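Local coordinates for protein 273aa long hypothetical dTDP-4-dehydrorhamnose reductase (Sulfolobus tokodaii, PDB 2GGS) that binds NADPH and probably reduces dTDP-4-dehydrorhamnose to dTDP-L-rhamnose, at residues I148-G153 with I204-G209. Sequence-based numbering, arbitrary orientation.
With NDP (NADPH dihydro-nicotinamide-adenine-dinucleotide phosphate), chain C.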
loop_
_atom_site.group_PDB
_atom_site.type_symbol
_atom_site.label_atom_id
_atom_site.label_comp_id
_atom_site.label_asym_id
_atom_site.label_seq_id
_atom_site.Cartn_x
_atom_site.Cartn_y
_atom_site.Cartn_z
ATOM N N ILE A 148 -9.527 7.436 -2.939
ATOM C CA ILE A 148 -8.844 6.583 -1.947
ATOM C C ILE A 148 -8.819 5.196 -2.587
ATOM O O ILE A 148 -9.869 4.649 -2.970
ATOM C CB ILE A 148 -9.574 6.517 -0.588
ATOM C CG1 ILE A 148 -9.442 7.854 0.167
ATOM C CG2 ILE A 148 -9.044 5.347 0.268
ATOM C CD1 ILE A 148 -10.513 8.055 1.223
ATOM N N ILE A 149 -7.616 4.640 -2.702
ATOM C CA ILE A 149 -7.453 3.278 -3.218
ATOM C C ILE A 149 -7.036 2.384 -2.064
ATOM O O ILE A 149 -5.942 2.558 -1.538
ATOM C CB ILE A 149 -6.386 3.219 -4.335
ATOM C CG1 ILE A 149 -6.709 4.139 -5.528
ATOM C CG2 ILE A 149 -6.221 1.768 -4.795
ATOM C CD1 ILE A 149 -5.658 4.070 -6.630
ATOM N N ARG A 150 -7.899 1.437 -1.658
ATOM C CA ARG A 150 -7.486 0.509 -0.593
ATOM C C ARG A 150 -6.863 -0.716 -1.259
ATOM O O ARG A 150 -7.385 -1.243 -2.233
ATOM C CB ARG A 150 -8.648 0.053 0.261
ATOM C CG ARG A 150 -9.408 1.185 0.952
ATOM C CD ARG A 150 -10.181 0.639 2.172
ATOM N NE ARG A 150 -10.955 1.661 2.878
ATOM C CZ ARG A 150 -12.287 1.765 2.815
ATOM N NH1 ARG A 150 -13.009 0.919 2.059
ATOM N NH2 ARG A 150 -12.902 2.718 3.500
ATOM N N THR A 151 -5.762 -1.179 -0.696
ATOM C CA THR A 151 -5.060 -2.349 -1.261
ATOM C C THR A 151 -4.580 -3.250 -0.116
ATOM O O THR A 151 -4.752 -2.916 1.075
ATOM C CB THR A 151 -3.961 -1.917 -2.237
ATOM O OG1 THR A 151 -3.480 -3.028 -3.009
ATOM C CG2 THR A 151 -2.812 -1.275 -1.509
ATOM N N SER A 152 -3.980 -4.375 -0.477
ATOM C CA SER A 152 -3.666 -5.424 0.493
ATOM C C SER A 152 -2.323 -6.054 0.137
ATOM O O SER A 152 -2.098 -6.395 -1.013
ATOM C CB SER A 152 -4.769 -6.488 0.461
ATOM O OG SER A 152 -4.446 -7.607 1.250
ATOM N N GLY A 153 -1.451 -6.242 1.132
ATOM C CA GLY A 153 -0.311 -7.141 0.961
ATOM C C GLY A 153 0.586 -6.807 -0.213
ATOM O O GLY A 153 1.072 -7.689 -0.916
ATOM N N ILE A 204 -14.015 5.993 -3.263
ATOM C CA ILE A 204 -13.150 4.934 -2.727
ATOM C C ILE A 204 -13.160 3.771 -3.724
ATOM O O ILE A 204 -14.178 3.525 -4.367
ATOM C CB ILE A 204 -13.641 4.442 -1.355
ATOM C CG1 ILE A 204 -13.790 5.628 -0.399
ATOM C CG2 ILE A 204 -12.674 3.390 -0.775
ATOM C CD1 ILE A 204 -14.401 5.282 0.918
ATOM N N ILE A 205 -12.025 3.105 -3.905
ATOM C CA ILE A 205 -11.963 1.939 -4.814
ATOM C C ILE A 205 -10.999 0.924 -4.226
ATOM O O ILE A 205 -9.956 1.313 -3.707
ATOM C CB ILE A 205 -11.619 2.310 -6.290
ATOM C CG1 ILE A 205 -11.775 1.121 -7.267
ATOM C CG2 ILE A 205 -10.178 2.856 -6.412
ATOM C CD1 ILE A 205 -11.618 1.548 -8.744
ATOM N N HIS A 206 -11.386 -0.346 -4.257
ATOM C CA HIS A 206 -10.502 -1.439 -3.814
ATOM C C HIS A 206 -9.749 -2.004 -4.984
ATOM O O HIS A 206 -10.362 -2.420 -5.986
ATOM C CB HIS A 206 -11.286 -2.564 -3.136
ATOM C CG HIS A 206 -11.819 -2.188 -1.794
ATOM N ND1 HIS A 206 -12.590 -3.033 -1.033
ATOM C CD2 HIS A 206 -11.692 -1.038 -1.077
ATOM C CE1 HIS A 206 -12.909 -2.426 0.104
ATOM N NE2 HIS A 206 -12.338 -1.232 0.116
ATOM N N VAL A 207 -8.426 -2.055 -4.881
ATOM C CA VAL A 207 -7.606 -2.674 -5.928
ATOM C C VAL A 207 -6.605 -3.621 -5.225
ATOM O O VAL A 207 -5.586 -3.175 -4.708
ATOM C CB VAL A 207 -6.849 -1.635 -6.816
ATOM C CG1 VAL A 207 -6.093 -2.330 -7.920
ATOM C CG2 VAL A 207 -7.791 -0.579 -7.415
ATOM N N ALA A 208 -6.905 -4.925 -5.194
ATOM C CA ALA A 208 -6.022 -5.911 -4.569
ATOM C C ALA A 208 -6.145 -7.281 -5.243
ATOM O O ALA A 208 -6.837 -7.406 -6.263
ATOM C CB ALA A 208 -6.305 -6.020 -3.075
ATOM N N GLY A 209 -5.460 -8.270 -4.684
ATOM C CA GLY A 209 -5.307 -9.578 -5.332
ATOM C C GLY A 209 -6.454 -10.520 -4.998
ATOM O O GLY A 209 -7.458 -10.119 -4.483
HETATM P PA NDP C . 7.043 1.034 1.696
HETATM O O1A NDP C . 7.280 0.726 3.116
HETATM O O2A NDP C . 7.853 0.221 0.759
HETATM O O5B NDP C . 7.299 2.559 1.372
HETATM C C5B NDP C . 6.990 3.562 2.323
HETATM C C4B NDP C . 7.323 4.868 1.649
HETATM O O4B NDP C . 6.887 5.918 2.517
HETATM C C3B NDP C . 8.804 5.034 1.349
HETATM O O3B NDP C . 8.938 5.625 0.084
HETATM C C2B NDP C . 9.227 6.021 2.445
HETATM O O2B NDP C . 10.298 6.778 1.969
HETATM C C1B NDP C . 7.956 6.851 2.556
HETATM N N9A NDP C . 7.911 7.586 3.824
HETATM C C8A NDP C . 7.740 7.067 5.071
HETATM N N7A NDP C . 7.787 8.091 5.971
HETATM C C5A NDP C . 7.988 9.229 5.285
HETATM C C6A NDP C . 8.132 10.563 5.687
HETATM N N6A NDP C . 8.181 10.880 7.011
HETATM N N1A NDP C . 8.358 11.485 4.701
HETATM C C2A NDP C . 8.428 11.172 3.349
HETATM N N3A NDP C . 8.301 9.858 2.968
HETATM C C4A NDP C . 8.093 8.925 3.926
HETATM O O3 NDP C . 5.435 0.877 1.547
HETATM P PN NDP C . 4.630 0.242 0.291
HETATM O O1N NDP C . 5.107 0.684 -1.000
HETATM O O2N NDP C . 4.576 -1.196 0.642
HETATM O O5D NDP C . 3.175 0.831 0.604
HETATM C C5D NDP C . 2.618 1.847 -0.223
HETATM C C4D NDP C . 1.263 2.310 0.298
HETATM O O4D NDP C . 0.394 1.201 0.311
HETATM C C3D NDP C . 1.282 2.857 1.723
HETATM O O3D NDP C . 0.282 3.840 1.729
HETATM C C2D NDP C . 0.860 1.683 2.571
HETATM O O2D NDP C . 0.298 2.129 3.794
HETATM C C1D NDP C . -0.174 1.040 1.614
HETATM N N1N NDP C . -0.358 -0.382 1.927
HETATM C C2N NDP C . 0.763 -1.155 2.068
HETATM C C3N NDP C . 0.684 -2.537 2.173
HETATM C C7N NDP C . 1.946 -3.324 2.319
HETATM O O7N NDP C . 1.857 -4.689 2.660
HETATM N N7N NDP C . 3.124 -2.730 2.142
HETATM C C4N NDP C . -0.662 -3.237 2.150
HETATM C C5N NDP C . -1.842 -2.303 2.027
HETATM C C6N NDP C . -1.627 -0.925 1.909
HETATM P P2B NDP C . 11.861 6.493 2.449
HETATM O O1X NDP C . 12.629 7.183 1.395
HETATM O O2X NDP C . 12.089 5.020 2.508
HETATM O O3X NDP C . 12.097 7.089 3.861
#
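R150 and H206 sit side by side on one face of two neighbouring parallel strands, and the arginine meets the histidine along much of its length. Its CB lies 3.5 Å from H206 CD2, and CG stays close to the same imidazole atom. CD then moves on to NE2 of H206, the chain running extended from CG to NE. NE turns instead to a salt bridge with E138. At the tip, NH1 donates to H206 NE2 over 3.0 Å, NH1 near the plane of the ring and NE2 near that of the guanidinium, although the planes are 61° apart; NH1 also bonds to the backbone O of E120. I204 sets CG2 3.8 Å above one guanidinium face, toward the rim, and its CD1 approaches NH2. An alanine at R150 would probably leave H206 NE2 without this donor and E138 without this salt bridge. On the opposite face of the sheet, I149 CG1 packs 3.8 Å from I205 CG2 and I149 CG2 meets V207 CG2, with helix 186-199 against I149. Backbone bonds I205 N to I148 O, R150 N to I205 O and V207 N to R150 O zip the strands together. Past them T151 OG1, anti to its backbone N (chi1 -167°), donates to V207 O over 2.7 Å, while T151 CG2 lies 3.6 Å from C6N of the nicotinamide ring. This pairs the last two strands of the parallel Rossmann-type sheet of an extended short-chain dehydrogenase/reductase, with T151, S152 and G153 bordering the nicotinamide of NADPH.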